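Local coordinates for SmhA (Serratia marcescens, PDB 7A27), which is one of three components of the alpha-pore-forming toxin Smh and probably acts with its two partners to perforate target membranes, at residues 12-15 against 16-20; 179-182 against 183-187; 162-165 against 166-169; 332-335 against 336-340. All blocks are in the same frame, centred on the assembly; numbering follows the deposited sequence.

Contact 1 (12-15 against 16-20); sequences QTLM and AMHIS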
# COMPACT_ATOMS: atom_id res chain seq x y z
N GLN A 12 9.95 -5.62 18.53
CA GLN A 12 10.70 -6.38 17.50
C GLN A 12 10.63 -5.56 16.21
O GLN A 12 10.63 -4.34 16.31
CB GLN A 12 10.17 -7.81 17.47
CG GLN A 12 10.15 -8.40 18.87
CD GLN A 12 10.32 -9.88 18.96
OE1 GLN A 12 10.76 -10.52 18.02
NE2 GLN A 12 10.00 -10.41 20.11
N THR A 13 10.52 -6.20 15.05
CA THR A 13 10.53 -5.47 13.74
C THR A 13 9.12 -4.99 13.37
O THR A 13 8.95 -4.68 12.20
CB THR A 13 11.13 -6.33 12.62
OG1 THR A 13 10.27 -7.45 12.38
CG2 THR A 13 12.53 -6.81 12.95
N LEU A 14 8.17 -4.88 14.31
CA LEU A 14 6.80 -4.37 14.02
C LEU A 14 6.84 -2.96 13.42
O LEU A 14 6.06 -2.72 12.48
CB LEU A 14 5.94 -4.36 15.29
CG LEU A 14 5.34 -5.70 15.72
CD1 LEU A 14 4.56 -5.54 17.01
CD2 LEU A 14 4.40 -6.28 14.66
N MET A 15 7.67 -2.06 13.95
CA MET A 15 7.69 -0.65 13.49
C MET A 15 8.03 -0.62 12.00
O MET A 15 7.23 -0.08 11.23
CB MET A 15 8.68 0.21 14.28
CG MET A 15 8.58 1.68 13.92
SD MET A 15 9.47 2.78 15.04
CE MET A 15 9.64 4.23 14.01
N ALA A 16 9.15 -1.24 11.62
CA ALA A 16 9.63 -1.30 10.23
C ALA A 16 8.61 -2.06 9.37
O ALA A 16 8.30 -1.62 8.26
CB ALA A 16 10.98 -1.96 10.19
N MET A 17 8.10 -3.17 9.87
CA MET A 17 7.16 -4.04 9.14
C MET A 17 5.91 -3.24 8.79
O MET A 17 5.45 -3.41 7.66
CB MET A 17 6.79 -5.28 9.96
CG MET A 17 6.12 -6.36 9.15
SD MET A 17 6.59 -7.96 9.73
CE MET A 17 8.25 -8.03 9.05
N HIS A 18 5.40 -2.39 9.69
CA HIS A 18 4.20 -1.54 9.44
C HIS A 18 4.55 -0.47 8.41
O HIS A 18 3.71 -0.21 7.53
CB HIS A 18 3.63 -0.95 10.74
CG HIS A 18 2.71 -1.84 11.51
ND1 HIS A 18 3.13 -2.68 12.49
CD2 HIS A 18 1.37 -2.01 11.44
CE1 HIS A 18 2.09 -3.32 13.00
NE2 HIS A 18 0.99 -2.92 12.40
N ILE A 19 5.73 0.12 8.50
CA ILE A 19 6.22 1.14 7.52
C ILE A 19 6.30 0.51 6.11
O ILE A 19 5.81 1.13 5.17
CB ILE A 19 7.55 1.74 8.02
CG1 ILE A 19 7.33 2.57 9.29
CG2 ILE A 19 8.25 2.54 6.92
CD1 ILE A 19 8.59 3.09 9.94
N SER A 20 6.83 -0.71 5.97
CA SER A 20 6.95 -1.36 4.64
C SER A 20 5.55 -1.68 4.11
O SER A 20 5.40 -1.72 2.86
CB SER A 20 7.86 -2.57 4.63
OG SER A 20 7.20 -3.70 5.18
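The carbonyl oxygen of Leu-14 is gripped twice by His-18 in the first turn of helix 14-37, part of the long helical bundle of this alpha-pore-forming toxin. His-18 N gives the ordinary i to i+4 bond, and the ring nitrogen His-18 ND1 adds a second bond to Leu-14 O at 2.9 Å. The two donors come from opposite faces of the carbonyl plane, ND1 standing 45° out of it, whereas the oxygen lies almost in the plane of the imidazole. With CG anti to its own carbonyl carbon (chi1 -84°), the ring leans back along the helix far enough for this bond, which probably restrains its rotation. Histidine suits this buried place because one flat group supplies both a polar edge for the carbonyl and an aromatic surface: Tyr-80 meets it edge-to-face, and Phe-345 of helix 325-358 packs obliquely. Leu-14, also buried, lies alongside and rests on Phe-345. Thr-13 occupies the N-cap position without a side-chain cap, and its carbonyl takes Met-17 N. Next to these, the extended chain of Met-15 packs on the branched Ile-19 one turn later, Met-15 CG approaching Ile-19 CD1 at 4.2 Å.

Contact 2 (179-182 against 183-187); sequences NIQS and IADAG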
# COMPACT_ATOMS: atom_id res chain seq x y z
N ASN A 179 9.17 6.06 -12.36
CA ASN A 179 9.19 7.48 -11.94
C ASN A 179 8.22 7.68 -10.78
O ASN A 179 8.63 8.25 -9.76
CB ASN A 179 8.82 8.41 -13.09
CG ASN A 179 9.86 8.51 -14.19
OD1 ASN A 179 9.53 8.83 -15.33
ND2 ASN A 179 11.12 8.25 -13.86
N ILE A 180 6.96 7.23 -10.91
CA ILE A 180 5.93 7.40 -9.84
C ILE A 180 6.47 6.79 -8.56
O ILE A 180 6.46 7.48 -7.52
CB ILE A 180 4.58 6.78 -10.24
CG1 ILE A 180 3.99 7.50 -11.45
CG2 ILE A 180 3.63 6.81 -9.06
CD1 ILE A 180 2.79 6.81 -12.06
N GLN A 181 6.96 5.55 -8.64
CA GLN A 181 7.51 4.82 -7.47
C GLN A 181 8.59 5.69 -6.81
O GLN A 181 8.56 5.81 -5.57
CB GLN A 181 8.03 3.45 -7.89
CG GLN A 181 8.50 2.59 -6.73
CD GLN A 181 7.39 2.20 -5.77
OE1 GLN A 181 6.37 1.61 -6.16
NE2 GLN A 181 7.64 2.51 -4.51
N SER A 182 9.47 6.33 -7.59
CA SER A 182 10.58 7.17 -7.07
C SER A 182 10.03 8.37 -6.30
O SER A 182 10.63 8.74 -5.25
CB SER A 182 11.55 7.60 -8.17
OG SER A 182 12.39 6.53 -8.58
N ILE A 183 8.95 8.97 -6.82
CA ILE A 183 8.27 10.18 -6.27
C ILE A 183 7.57 9.82 -4.96
O ILE A 183 7.70 10.58 -3.97
CB ILE A 183 7.28 10.75 -7.31
CG1 ILE A 183 8.03 11.36 -8.50
CG2 ILE A 183 6.35 11.76 -6.66
CD1 ILE A 183 7.16 11.67 -9.68
N ALA A 184 6.83 8.71 -4.98
CA ALA A 184 6.08 8.23 -3.80
C ALA A 184 7.06 7.95 -2.65
O ALA A 184 6.71 8.31 -1.51
CB ALA A 184 5.27 7.02 -4.17
N ASP A 185 8.23 7.37 -2.95
CA ASP A 185 9.27 7.03 -1.93
C ASP A 185 9.72 8.32 -1.21
O ASP A 185 9.83 8.30 0.04
CB ASP A 185 10.53 6.37 -2.53
CG ASP A 185 10.39 4.99 -3.13
OD1 ASP A 185 9.35 4.34 -2.90
OD2 ASP A 185 11.37 4.58 -3.83
N ALA A 186 9.98 9.37 -1.99
CA ALA A 186 10.45 10.69 -1.53
C ALA A 186 9.37 11.36 -0.68
O ALA A 186 9.73 11.95 0.36
CB ALA A 186 10.83 11.54 -2.70
N GLY A 187 8.10 11.29 -1.11
CA GLY A 187 6.96 11.84 -0.35
C GLY A 187 6.77 11.12 0.98
O GLY A 187 6.51 11.79 2.02
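Backbone bonds of the i to i+4 kind run through Asn-179 to Gly-187 near the end of helix 160-188. The shortest joins Ala-184 N to Ile-180 O at 2.8 Å; that from Ala-186 N to Ser-182 O, at 3.4 Å, is weak.

Among side chains, one polar pair spans a turn: Gln-181 NE2 donates to Asp-185 OD1 at 3.0 Å. The glutamine chain, bent at chi2 (66°), folds forward along the helix. The acceptor lies near its amide plane, while the nitrogen meets the syn side of the carboxylate oxygen, 27° out of the acid's plane; the two flat groups are turned 49° apart. The amide N-H probably eases the negative charge of the carboxylate. Both residues are at least partly exposed, as befits polar ends. Asn-179, by contrast, is buried, and its amide is satisfied at both ends by helix 247-268, with ND2 bonded to Glu-252 and OD1 to Asn-256.

The apolar side chains face other helices: Ile-183 turns its branched surface to Ala-249, Val-250 and Leu-253 of helix 247-268, whereas the small Ala-184 allows Leu-27 of helix 14-37 to come close. Ala-184 also lies about 9 Å, side chain to side chain, from Asn-359, a calcium-binding residue of this protein that carries no ion in this chain. A solvent-side polar pair, aliphatic packing and one buried, bonded asparagine are consistent with an amphipathic helix in an alpha-helical bundle.

Contact 3 (162-165 against 166-169); sequences AKQQ and AQTI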
# COMPACT_ATOMS: atom_id res chain seq x y z
N ALA A 162 2.90 -0.77 -36.64
CA ALA A 162 1.96 -0.71 -35.50
C ALA A 162 2.55 -1.41 -34.28
O ALA A 162 2.32 -0.91 -33.16
CB ALA A 162 0.64 -1.33 -35.88
N LYS A 163 3.26 -2.53 -34.48
CA LYS A 163 3.90 -3.26 -33.36
C LYS A 163 4.93 -2.35 -32.70
O LYS A 163 5.04 -2.42 -31.46
CB LYS A 163 4.60 -4.55 -33.81
CG LYS A 163 3.68 -5.73 -34.07
CD LYS A 163 4.43 -7.04 -34.24
CE LYS A 163 3.54 -8.20 -34.63
NZ LYS A 163 4.32 -9.33 -35.17
N GLN A 164 5.64 -1.53 -33.48
CA GLN A 164 6.69 -0.61 -32.95
C GLN A 164 5.99 0.50 -32.16
O GLN A 164 6.47 0.81 -31.05
CB GLN A 164 7.61 -0.05 -34.04
CG GLN A 164 8.82 0.71 -33.51
CD GLN A 164 9.75 -0.14 -32.67
OE1 GLN A 164 10.38 -1.09 -33.13
NE2 GLN A 164 9.85 0.24 -31.40
N GLN A 165 4.90 1.05 -32.69
CA GLN A 165 4.11 2.11 -32.02
C GLN A 165 3.58 1.57 -30.69
O GLN A 165 3.59 2.34 -29.71
CB GLN A 165 2.99 2.60 -32.92
CG GLN A 165 3.50 3.44 -34.08
CD GLN A 165 2.50 3.59 -35.19
OE1 GLN A 165 1.48 2.91 -35.24
NE2 GLN A 165 2.78 4.49 -36.11
N ALA A 166 3.18 0.30 -30.65
CA ALA A 166 2.64 -0.38 -29.46
C ALA A 166 3.74 -0.62 -28.43
O ALA A 166 3.44 -0.51 -27.23
CB ALA A 166 1.98 -1.69 -29.84
N GLN A 167 4.95 -1.00 -28.89
CA GLN A 167 6.10 -1.29 -28.00
C GLN A 167 6.55 0.04 -27.37
O GLN A 167 6.79 0.05 -26.17
CB GLN A 167 7.25 -1.95 -28.75
CG GLN A 167 8.26 -2.67 -27.86
CD GLN A 167 9.60 -2.75 -28.56
OE1 GLN A 167 10.19 -1.71 -28.90
NE2 GLN A 167 10.09 -3.96 -28.81
N THR A 168 6.62 1.12 -28.16
CA THR A 168 7.00 2.47 -27.68
C THR A 168 6.11 2.81 -26.48
O THR A 168 6.65 3.26 -25.46
CB THR A 168 6.88 3.54 -28.77
OG1 THR A 168 7.77 3.19 -29.83
CG2 THR A 168 7.23 4.92 -28.28
N ILE A 169 4.81 2.56 -26.60
CA ILE A 169 3.80 2.81 -25.53
C ILE A 169 4.09 1.90 -24.33
O ILE A 169 4.20 2.42 -23.22
CB ILE A 169 2.37 2.63 -26.09
CG1 ILE A 169 2.02 3.80 -27.02
CG2 ILE A 169 1.34 2.47 -24.98
CD1 ILE A 169 0.77 3.60 -27.82
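Gln-164 and Gln-167 meet through their amides on the exposed face of helix 160-188, Gln-164 NE2 donating to Gln-167 OE1 at 3.2 Å. The donor stands 47° above the plane of the accepting amide. The two amides are almost perpendicular, 81° apart, so the bond is bent and poorly aligned, as an exposed pair of long side chains can be. Glutamine suits the place because it can both give and accept.

A firmer grip is found at Gln-164 O, which takes two bonds from Thr-168: the backbone one from N at 2.9 Å and another from OG1 at 3.0 Å. A chi1 of -61° sets the hydroxyl beside the threonine's backbone N, from where it donates its hydrogen to the carbonyl one turn earlier, a pairing common within helices.

Behind these side chains stand the helical bonds that set their spacing. Ala-166 N and Gln-167 N bond to Ala-162 O and Lys-163 O, while Ile-169 N to Gln-165 O, at 3.3 Å, is weak. Near the start of the helix, Asn-159 OD1 accepts from Ala-162 N.

Within the helical bundle, alanine and isoleucine supply most of the buried contacts, with Gln-165 resting on Ala-266. Ala-166 is small enough to let Lys-278 of helix 272-299 lie against it, and Ile-169 touches that lysine as well as Ala-263, Tyr-264 and Leu-267 of helix 247-268.

Contact 4 (332-335 against 336-340); sequences KQII and SLNAE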
# COMPACT_ATOMS: atom_id res chain seq x y z
N LYS A 332 12.41 -2.79 36.53
CA LYS A 332 11.80 -1.46 36.29
C LYS A 332 12.49 -0.82 35.07
O LYS A 332 11.78 -0.22 34.21
CB LYS A 332 11.91 -0.55 37.51
CG LYS A 332 11.52 0.89 37.19
CD LYS A 332 11.28 1.87 38.30
CE LYS A 332 10.87 3.18 37.68
NZ LYS A 332 10.17 4.06 38.65
N GLN A 333 13.82 -0.94 35.05
CA GLN A 333 14.74 -0.41 34.01
C GLN A 333 14.45 -1.11 32.66
O GLN A 333 14.24 -0.39 31.66
CB GLN A 333 16.17 -0.57 34.54
CG GLN A 333 17.28 -0.50 33.48
CD GLN A 333 17.26 0.81 32.74
OE1 GLN A 333 16.69 1.80 33.21
NE2 GLN A 333 17.88 0.83 31.57
N ILE A 334 14.39 -2.45 32.64
CA ILE A 334 14.13 -3.26 31.42
C ILE A 334 12.76 -2.85 30.85
O ILE A 334 12.64 -2.70 29.61
CB ILE A 334 14.17 -4.79 31.67
CG1 ILE A 334 15.45 -5.33 32.32
CG2 ILE A 334 13.89 -5.52 30.37
CD1 ILE A 334 16.66 -5.50 31.43
N ILE A 335 11.75 -2.65 31.72
CA ILE A 335 10.36 -2.28 31.31
C ILE A 335 10.31 -0.82 30.83
O ILE A 335 9.71 -0.58 29.75
CB ILE A 335 9.36 -2.57 32.45
CG1 ILE A 335 9.21 -4.08 32.66
CG2 ILE A 335 8.02 -1.93 32.17
CD1 ILE A 335 8.41 -4.44 33.90
N SER A 336 10.90 0.11 31.58
CA SER A 336 10.91 1.55 31.21
C SER A 336 11.50 1.74 29.81
O SER A 336 10.97 2.58 29.07
CB SER A 336 11.62 2.40 32.24
OG SER A 336 12.95 2.71 31.84
N LEU A 337 12.57 1.01 29.48
CA LEU A 337 13.28 1.09 28.17
C LEU A 337 12.37 0.58 27.05
O LEU A 337 12.32 1.22 25.97
CB LEU A 337 14.57 0.25 28.17
CG LEU A 337 15.90 0.85 28.63
CD1 LEU A 337 17.03 0.17 27.85
CD2 LEU A 337 15.96 2.37 28.44
N ASN A 338 11.72 -0.55 27.27
CA ASN A 338 10.84 -1.19 26.27
C ASN A 338 9.59 -0.32 26.07
O ASN A 338 9.07 -0.29 24.95
CB ASN A 338 10.65 -2.66 26.61
CG ASN A 338 11.87 -3.48 26.24
OD1 ASN A 338 12.28 -3.49 25.07
ND2 ASN A 338 12.44 -4.20 27.19
N ALA A 339 9.16 0.43 27.09
CA ALA A 339 8.03 1.38 26.99
C ALA A 339 8.35 2.46 25.97
O ALA A 339 7.51 2.72 25.09
CB ALA A 339 7.71 1.98 28.33
N GLU A 340 9.54 3.07 26.08
CA GLU A 340 10.02 4.15 25.17
C GLU A 340 9.94 3.63 23.73
O GLU A 340 9.53 4.40 22.85
CB GLU A 340 11.44 4.60 25.49
CG GLU A 340 11.53 5.40 26.80
CD GLU A 340 12.92 5.74 27.34
OE1 GLU A 340 13.05 5.88 28.60
OE2 GLU A 340 13.88 5.89 26.51
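Helix 325-358, a long member of the toxin's helical bundle, carries this turn, in which Ile-334 and Asn-338 lie side by side. Asn-338 N makes the regular bond to Ile-334 O at 3.3 Å, and ND2 adds a weak one to the same oxygen at 2.9 Å, bent to 125°. The amide, turned by a chi1 of -77°, is tipped back toward the previous turn, where ND2 also passes Ile-334 CG2. Its other end, OD1, accepts from Lys-341 NZ. A short polar chain suits this buried spot, where both ends of the amide find partners while its flank rests on Leu-9 and Ser-10 of the N-terminal loop; Ile-334 packs on Ile-7 of the same loop. The buried Ile-335 turns toward helix 48-96 and touches Val-93 and Asn-94. Ser-336, small enough to lie beside Asn-94, sends OG back to Gln-333 O in a weak bond of 3.4 Å. On the exposed side Gln-333, bent at chi2, lays its amide across the leucine one turn on, Gln-333 NE2 lying 3.5 Å from Leu-337 CG.

How the contacts relate
The four contacts are spread along an elongated helical bundle. Contacts 3 and 2 lie in that order on helix 160-188, their centres 27 Å apart, whereas contacts 1 and 4 belong to helices 14-37 and 325-358. Contact 1 sits 20 Å, centre to centre, from both contact 2 and contact 4; its nearest atoms stay about 9 Å from the former and 7 Å from the latter. Helix 325-358 nevertheless joins contacts 1 and 4, since it carries 332-340 and also Phe-345, which packs on His-18. Contacts 3 and 4 mark the extremes, 61 Å apart between centres. Of the four, contact 2 alone approaches the calcium-binding residue Asn-359.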